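Local coordinates for protein N-alpha-acetyltransferase 30 (Saccharomyces cerevisiae, PDB 6YGA) that catalyses, as the catalytic subunit of the yeast NatC complex, the transfer of acetyl from acetyl-CoA to the N-terminal methionine of proteins such as L-A virus GAG, at residues S18-K21 with L22-D26; V35-Y38 with F39-W43. One frame throughout, in Å; residues are numbered along the deposited sequence.

Contact 1 of 2, residues S18-K21 with L22-D26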
ATOM      1  N   SER A  18     -16.608   1.611 -31.218  1.00 84.85           N
ATOM      2  CA  SER A  18     -17.533   0.788 -30.445  1.00 85.25           C
ATOM      3  C   SER A  18     -16.838   0.153 -29.248  1.00 83.60           C
ATOM      4  O   SER A  18     -17.443  -0.007 -28.181  1.00 86.96           O
ATOM      5  CB  SER A  18     -18.149  -0.285 -31.339  1.00 87.50           C
ATOM      6  OG  SER A  18     -18.555   0.248 -32.589  1.00 93.90           O
ATOM      7  N   ILE A  19     -15.568  -0.226 -29.411  1.00 78.93           N
ATOM      8  CA  ILE A  19     -14.800  -0.790 -28.303  1.00 72.75           C
ATOM      9  C   ILE A  19     -14.621   0.243 -27.200  1.00 70.94           C
ATOM     10  O   ILE A  19     -14.733  -0.071 -26.009  1.00 69.73           O
ATOM     11  CB  ILE A  19     -13.446  -1.313 -28.814  1.00 69.06           C
ATOM     12  CG1 ILE A  19     -13.653  -2.462 -29.805  1.00 70.39           C
ATOM     13  CG2 ILE A  19     -12.556  -1.744 -27.657  1.00 62.73           C
ATOM     14  CD1 ILE A  19     -12.397  -2.871 -30.538  1.00 70.29           C
ATOM     15  N   LYS A  20     -14.343   1.492 -27.579  1.00 70.64           N
ATOM     16  CA  LYS A  20     -14.178   2.551 -26.588  1.00 67.23           C
ATOM     17  C   LYS A  20     -15.457   2.764 -25.788  1.00 68.08           C
ATOM     18  O   LYS A  20     -15.406   2.958 -24.568  1.00 67.72           O
ATOM     19  CB  LYS A  20     -13.743   3.847 -27.276  1.00 67.96           C
ATOM     20  CG  LYS A  20     -13.975   5.098 -26.443  1.00 68.27           C
ATOM     21  CD  LYS A  20     -12.932   6.164 -26.720  1.00 68.31           C
ATOM     22  CE  LYS A  20     -13.090   7.328 -25.756  1.00 71.79           C
ATOM     23  NZ  LYS A  20     -11.888   8.203 -25.733  1.00 72.73           N
ATOM     24  N   LYS A  21     -16.615   2.717 -26.451  1.00 70.42           N
ATOM     25  CA  LYS A  21     -17.879   2.920 -25.747  1.00 72.76           C
ATOM     26  C   LYS A  21     -18.132   1.813 -24.730  1.00 71.20           C
ATOM     27  O   LYS A  21     -18.578   2.081 -23.609  1.00 72.44           O
ATOM     28  CB  LYS A  21     -19.029   2.997 -26.748  1.00 76.97           C
ATOM     29  CG  LYS A  21     -20.331   3.502 -26.149  1.00 81.72           C
ATOM     30  CD  LYS A  21     -20.205   4.959 -25.723  1.00 84.79           C
ATOM     31  CE  LYS A  21     -21.554   5.540 -25.319  1.00 88.25           C
ATOM     32  NZ  LYS A  21     -21.496   7.015 -25.102  1.00 90.80           N
ATOM     33  N   LEU A  22     -17.855   0.563 -25.106  1.00 69.48           N
ATOM     34  CA  LEU A  22     -18.055  -0.553 -24.186  1.00 68.85           C
ATOM     35  C   LEU A  22     -17.189  -0.406 -22.941  1.00 68.74           C
ATOM     36  O   LEU A  22     -17.682  -0.493 -21.811  1.00 70.07           O
ATOM     37  CB  LEU A  22     -17.743  -1.872 -24.890  1.00 68.32           C
ATOM     38  CG  LEU A  22     -18.807  -2.509 -25.780  1.00 70.57           C
ATOM     39  CD1 LEU A  22     -18.273  -3.798 -26.387  1.00 69.51           C
ATOM     40  CD2 LEU A  22     -20.065  -2.777 -24.978  1.00 72.66           C
ATOM     41  N   ILE A  23     -15.887  -0.188 -23.133  1.00 67.34           N
ATOM     42  CA  ILE A  23     -14.958  -0.160 -22.009  1.00 65.86           C
ATOM     43  C   ILE A  23     -15.227   1.043 -21.111  1.00 69.69           C
ATOM     44  O   ILE A  23     -15.128   0.948 -19.883  1.00 70.76           O
ATOM     45  CB  ILE A  23     -13.508  -0.184 -22.530  1.00 62.48           C
ATOM     46  CG1 ILE A  23     -13.212  -1.523 -23.214  1.00 58.56           C
ATOM     47  CG2 ILE A  23     -12.517   0.070 -21.404  1.00 62.58           C
ATOM     48  CD1 ILE A  23     -11.865  -1.589 -23.898  1.00 57.50           C
ATOM     49  N   ASP A  24     -15.593   2.186 -21.701  1.00 72.02           N
ATOM     50  CA  ASP A  24     -15.791   3.400 -20.910  1.00 76.22           C
ATOM     51  C   ASP A  24     -17.004   3.300 -19.994  1.00 80.83           C
ATOM     52  O   ASP A  24     -17.014   3.912 -18.919  1.00 78.43           O
ATOM     53  CB  ASP A  24     -15.931   4.617 -21.827  1.00 79.08           C
ATOM     54  CG  ASP A  24     -14.601   5.094 -22.372  1.00 79.08           C
ATOM     55  OD1 ASP A  24     -13.556   4.755 -21.776  1.00 77.04           O
ATOM     56  OD2 ASP A  24     -14.601   5.815 -23.389  1.00 81.04           O
ATOM     57  N   ALA A  25     -18.030   2.547 -20.392  1.00 87.97           N
ATOM     58  CA  ALA A  25     -19.223   2.428 -19.560  1.00 96.30           C
ATOM     59  C   ALA A  25     -18.910   1.775 -18.218  1.00101.31           C
ATOM     60  O   ALA A  25     -19.475   2.159 -17.187  1.00105.14           O
ATOM     61  CB  ALA A  25     -20.298   1.634 -20.301  1.00 96.03           C
ATOM     62  N   ASP A  26     -18.014   0.784 -18.209  1.00102.01           N
ATOM     63  CA  ASP A  26     -17.706   0.063 -16.976  1.00105.46           C
ATOM     64  C   ASP A  26     -16.770   0.841 -16.061  1.00107.31           C
ATOM     65  O   ASP A  26     -16.852   0.698 -14.836  1.00108.27           O
ATOM     66  CB  ASP A  26     -17.085  -1.300 -17.295  1.00104.17           C
ATOM     67  CG  ASP A  26     -18.097  -2.304 -17.812  1.00108.25           C
ATOM     68  OD1 ASP A  26     -19.209  -1.893 -18.212  1.00111.65           O
ATOM     69  OD2 ASP A  26     -17.780  -3.512 -17.812  1.00107.76           O
TER
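With CG swung opposite its own backbone N (chi1 161°), the Lys20 chain runs outward from the helix, its flank alongside the carboxylate of Asp24, whose CG lies opposite its carbonyl carbon (chi1 -78°), which sets the carboxylate beside its own backbone N, over Lys20. The two side chains cross at a slant: Asp24 OD2 rests against the methylenes of Lys20, 3.2 Å from Lys20 CE, with Lys20 CG about as near. The charged ends stay apart, Lys20 NZ lying 4.3 Å from Asp24 OD2, too long for a salt bridge; the ammonium is instead paired with Glu56 of the N-alpha-acetyltransferase 35 subunit. The other carboxylate oxygen, Asp24 OD1, has Tyr36 OH as its probable hydrogen-bond partner. All this sits on helix 13-26, the first helix of the GNAT fold, which here carries one side into the sheet and another toward the auxiliary subunit. On the sheet side Ile19 and Ile23 lie alongside one another on the same flank of the helix, with Ile19 CG2 3.8 Å from Ile23 CD1; both reach Cys64 of strand 61-72. Four i to i+4 backbone bonds hold the turns, the straightest from Ile23 N to Ile19 O (3.1 Å, 170° at the hydrogen). The bond from Asp24 N to Lys20 O measures 3.0 Å, while the one from Ala25 N to Lys21 O stretches to 3.3 Å. Ser18 OG turns back along the helix and bonds to Glu14 O.

Contact 2 of 2, residues V35-Y38 with F39-W43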
ATOM      1  N   VAL A  35      -4.801   6.102 -24.910  1.00 57.93           N
ATOM      2  CA  VAL A  35      -4.716   4.845 -24.174  1.00 55.96           C
ATOM      3  C   VAL A  35      -5.121   3.689 -25.078  1.00 56.07           C
ATOM      4  O   VAL A  35      -4.448   2.654 -25.136  1.00 55.27           O
ATOM      5  CB  VAL A  35      -5.589   4.898 -22.907  1.00 53.97           C
ATOM      6  CG1 VAL A  35      -5.475   3.593 -22.134  1.00 53.14           C
ATOM      7  CG2 VAL A  35      -5.194   6.072 -22.031  1.00 54.39           C
ATOM      8  N   TYR A  36      -6.219   3.865 -25.819  1.00 58.61           N
ATOM      9  CA  TYR A  36      -6.670   2.827 -26.741  1.00 58.89           C
ATOM     10  C   TYR A  36      -5.715   2.679 -27.915  1.00 63.28           C
ATOM     11  O   TYR A  36      -5.525   1.574 -28.433  1.00 65.31           O
ATOM     12  CB  TYR A  36      -8.079   3.145 -27.240  1.00 55.63           C
ATOM     13  CG  TYR A  36      -9.137   3.073 -26.166  1.00 53.57           C
ATOM     14  CD1 TYR A  36      -9.695   1.857 -25.797  1.00 49.42           C
ATOM     15  CD2 TYR A  36      -9.578   4.220 -25.522  1.00 56.24           C
ATOM     16  CE1 TYR A  36     -10.662   1.784 -24.814  1.00 51.34           C
ATOM     17  CE2 TYR A  36     -10.546   4.158 -24.536  1.00 58.14           C
ATOM     18  CZ  TYR A  36     -11.084   2.937 -24.186  1.00 56.57           C
ATOM     19  OH  TYR A  36     -12.048   2.863 -23.207  1.00 59.56           O
ATOM     20  N   ARG A  37      -5.103   3.781 -28.347  1.00 65.32           N
ATOM     21  CA  ARG A  37      -4.193   3.717 -29.481  1.00 68.21           C
ATOM     22  C   ARG A  37      -2.869   3.070 -29.096  1.00 65.95           C
ATOM     23  O   ARG A  37      -2.201   2.473 -29.946  1.00 65.70           O
ATOM     24  CB  ARG A  37      -3.976   5.119 -30.042  1.00 74.54           C
ATOM     25  CG  ARG A  37      -3.685   5.135 -31.519  1.00 81.36           C
ATOM     26  CD  ARG A  37      -4.362   6.300 -32.213  1.00 89.81           C
ATOM     27  NE  ARG A  37      -5.784   6.067 -32.443  1.00 93.86           N
ATOM     28  CZ  ARG A  37      -6.272   5.417 -33.495  1.00 96.59           C
ATOM     29  NH1 ARG A  37      -5.450   4.921 -34.410  1.00 98.09           N
ATOM     30  NH2 ARG A  37      -7.582   5.258 -33.632  1.00 97.47           N
ATOM     31  N   TYR A  38      -2.479   3.173 -27.823  1.00 64.27           N
ATOM     32  CA  TYR A  38      -1.281   2.487 -27.352  1.00 61.98           C
ATOM     33  C   TYR A  38      -1.446   0.975 -27.437  1.00 57.77           C
ATOM     34  O   TYR A  38      -0.507   0.258 -27.801  1.00 57.09           O
ATOM     35  CB  TYR A  38      -0.969   2.918 -25.918  1.00 62.49           C
ATOM     36  CG  TYR A  38      -0.105   1.951 -25.136  1.00 63.43           C
ATOM     37  CD1 TYR A  38       1.266   1.890 -25.342  1.00 65.52           C
ATOM     38  CD2 TYR A  38      -0.661   1.113 -24.177  1.00 64.21           C
ATOM     39  CE1 TYR A  38       2.059   1.014 -24.624  1.00 67.26           C
ATOM     40  CE2 TYR A  38       0.122   0.234 -23.455  1.00 66.88           C
ATOM     41  CZ  TYR A  38       1.480   0.189 -23.682  1.00 69.96           C
ATOM     42  OH  TYR A  38       2.258  -0.686 -22.961  1.00 73.90           O
ATOM     43  N   PHE A  39      -2.638   0.472 -27.110  1.00 54.02           N
ATOM     44  CA  PHE A  39      -2.898  -0.960 -27.188  1.00 51.15           C
ATOM     45  C   PHE A  39      -3.146  -1.412 -28.624  1.00 53.65           C
ATOM     46  O   PHE A  39      -2.470  -2.317 -29.123  1.00 54.17           O
ATOM     47  CB  PHE A  39      -4.099  -1.326 -26.311  1.00 48.38           C
ATOM     48  CG  PHE A  39      -3.763  -1.539 -24.859  1.00 45.28           C
ATOM     49  CD1 PHE A  39      -3.262  -2.755 -24.423  1.00 42.64           C
ATOM     50  CD2 PHE A  39      -3.973  -0.534 -23.923  1.00 44.55           C
ATOM     51  CE1 PHE A  39      -2.960  -2.963 -23.090  1.00 40.76           C
ATOM     52  CE2 PHE A  39      -3.672  -0.736 -22.586  1.00 43.08           C
ATOM     53  CZ  PHE A  39      -3.164  -1.952 -22.170  1.00 41.90           C
ATOM     54  N   LEU A  40      -4.109  -0.787 -29.304  1.00 56.27           N
ATOM     55  CA  LEU A  40      -4.648  -1.364 -30.532  1.00 59.49           C
ATOM     56  C   LEU A  40      -3.731  -1.173 -31.733  1.00 61.65           C
ATOM     57  O   LEU A  40      -3.703  -2.027 -32.625  1.00 62.53           O
ATOM     58  CB  LEU A  40      -6.029  -0.774 -30.826  1.00 63.50           C
ATOM     59  CG  LEU A  40      -7.241  -1.462 -30.186  1.00 63.77           C
ATOM     60  CD1 LEU A  40      -7.179  -1.471 -28.661  1.00 60.26           C
ATOM     61  CD2 LEU A  40      -8.529  -0.807 -30.667  1.00 66.68           C
ATOM     62  N   ASN A  41      -2.987  -0.070 -31.787  1.00 61.79           N
ATOM     63  CA  ASN A  41      -2.095   0.146 -32.918  1.00 65.77           C
ATOM     64  C   ASN A  41      -0.826  -0.689 -32.820  1.00 64.75           C
ATOM     65  O   ASN A  41      -0.306  -1.143 -33.846  1.00 67.60           O
ATOM     66  CB  ASN A  41      -1.755   1.631 -33.036  1.00 70.03           C
ATOM     67  CG  ASN A  41      -2.878   2.429 -33.661  1.00 73.82           C
ATOM     68  OD1 ASN A  41      -4.005   2.432 -33.161  1.00 72.71           O
ATOM     69  ND2 ASN A  41      -2.580   3.109 -34.760  1.00 78.65           N
ATOM     70  N   GLN A  42      -0.328  -0.928 -31.609  1.00 63.27           N
ATOM     71  CA  GLN A  42       0.908  -1.678 -31.438  1.00 61.67           C
ATOM     72  C   GLN A  42       0.678  -3.176 -31.261  1.00 58.35           C
ATOM     73  O   GLN A  42       1.527  -3.976 -31.675  1.00 59.67           O
ATOM     74  CB  GLN A  42       1.690  -1.115 -30.251  1.00 63.10           C
ATOM     75  CG  GLN A  42       2.041   0.360 -30.428  1.00 67.52           C
ATOM     76  CD  GLN A  42       2.901   0.909 -29.310  1.00 67.37           C
ATOM     77  OE1 GLN A  42       2.558   0.797 -28.131  1.00 67.71           O
ATOM     78  NE2 GLN A  42       4.024   1.513 -29.676  1.00 68.40           N
ATOM     79  N   TRP A  43      -0.447  -3.581 -30.672  1.00 54.60           N
ATOM     80  CA  TRP A  43      -0.834  -4.988 -30.573  1.00 51.94           C
ATOM     81  C   TRP A  43      -2.245  -5.159 -31.127  1.00 55.04           C
ATOM     82  O   TRP A  43      -3.179  -5.484 -30.381  1.00 55.91           O
ATOM     83  CB  TRP A  43      -0.768  -5.489 -29.132  1.00 47.27           C
ATOM     84  CG  TRP A  43       0.590  -5.406 -28.516  1.00 47.06           C
ATOM     85  CD1 TRP A  43       1.575  -6.350 -28.565  1.00 47.49           C
ATOM     86  CD2 TRP A  43       1.110  -4.321 -27.740  1.00 45.14           C
ATOM     87  NE1 TRP A  43       2.680  -5.915 -27.875  1.00 46.87           N
ATOM     88  CE2 TRP A  43       2.419  -4.674 -27.358  1.00 44.44           C
ATOM     89  CE3 TRP A  43       0.597  -3.086 -27.336  1.00 43.11           C
ATOM     90  CZ2 TRP A  43       3.222  -3.836 -26.592  1.00 42.78           C
ATOM     91  CZ3 TRP A  43       1.395  -2.255 -26.575  1.00 42.18           C
ATOM     92  CH2 TRP A  43       2.694  -2.634 -26.210  1.00 41.67           C
TER
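From CB outward, Tyr38 touches residues 39-43 along nearly its whole length. CB lies beside Phe39 N; its chi1 of 158° carries the ring away from its own backbone N, to a place between Phe39 and Trp43. Along one side of the ring CD2 stands over the face of Phe39, 3.7 Å from Phe39 CD2, and CE2 follows at 4.0 Å from Phe39 CE2. Tyr38 and Phe39 form an edge-to-face pair, with the ring planes at 75°. Along the other side CE1 nears Trp43 CZ3. At the tip, CZ is 3.8 Å from Trp43 CZ3 and OH is equally far from Trp43 CH2. Here the indole of Trp43 presents its edge to a face of the Tyr38 ring, planes at 76°. The resulting aromatic cluster lies on helix 33-40, the second helix of this GNAT domain, and the residues that follow; Phe39 also reaches Val66 and Trp43 reaches Lys68, both on strand 61-72. On another side of the helix, Arg37 CG lies 3.2 Å from Asn41 OD1, and the bends further out bring NH1 near the same oxygen, but at a poor angle for a hydrogen bond; the firmer partner of the guanidinium is Asp32 of the N-alpha-acetyltransferase 38 subunit, in a salt bridge with NE. Leu40 N bonds to Tyr36 O at 2.9 Å, and Asn41 N to Arg37 O at 3.2 Å.

Contacts 1 and 2 lie on successive helices, 13-26 and 33-40, with centres about 15 Å apart. Tyr36 bridges them: its OH is 2.8 Å from Asp24 OD1, the probable hydrogen bond between the two, and 3.4 Å from Ile23 CG2, so the ring end packs on the earlier helix. Both helices also rest on strands 61-72 and 76-86; Ile23, Tyr36 and Phe39 all reach Met83. Other sides of the pair face the partner subunits: Lys20 of contact 1 and Tyr38, Asn41 and Gln42 of contact 2 meet N-alpha-acetyltransferase 35, while Arg37 reaches N-alpha-acetyltransferase 38. The structure is the apo complex; a 1,2-ethanediol, probably from the crystallisation liquor, lies about 5 Å from the Trp43 side chain.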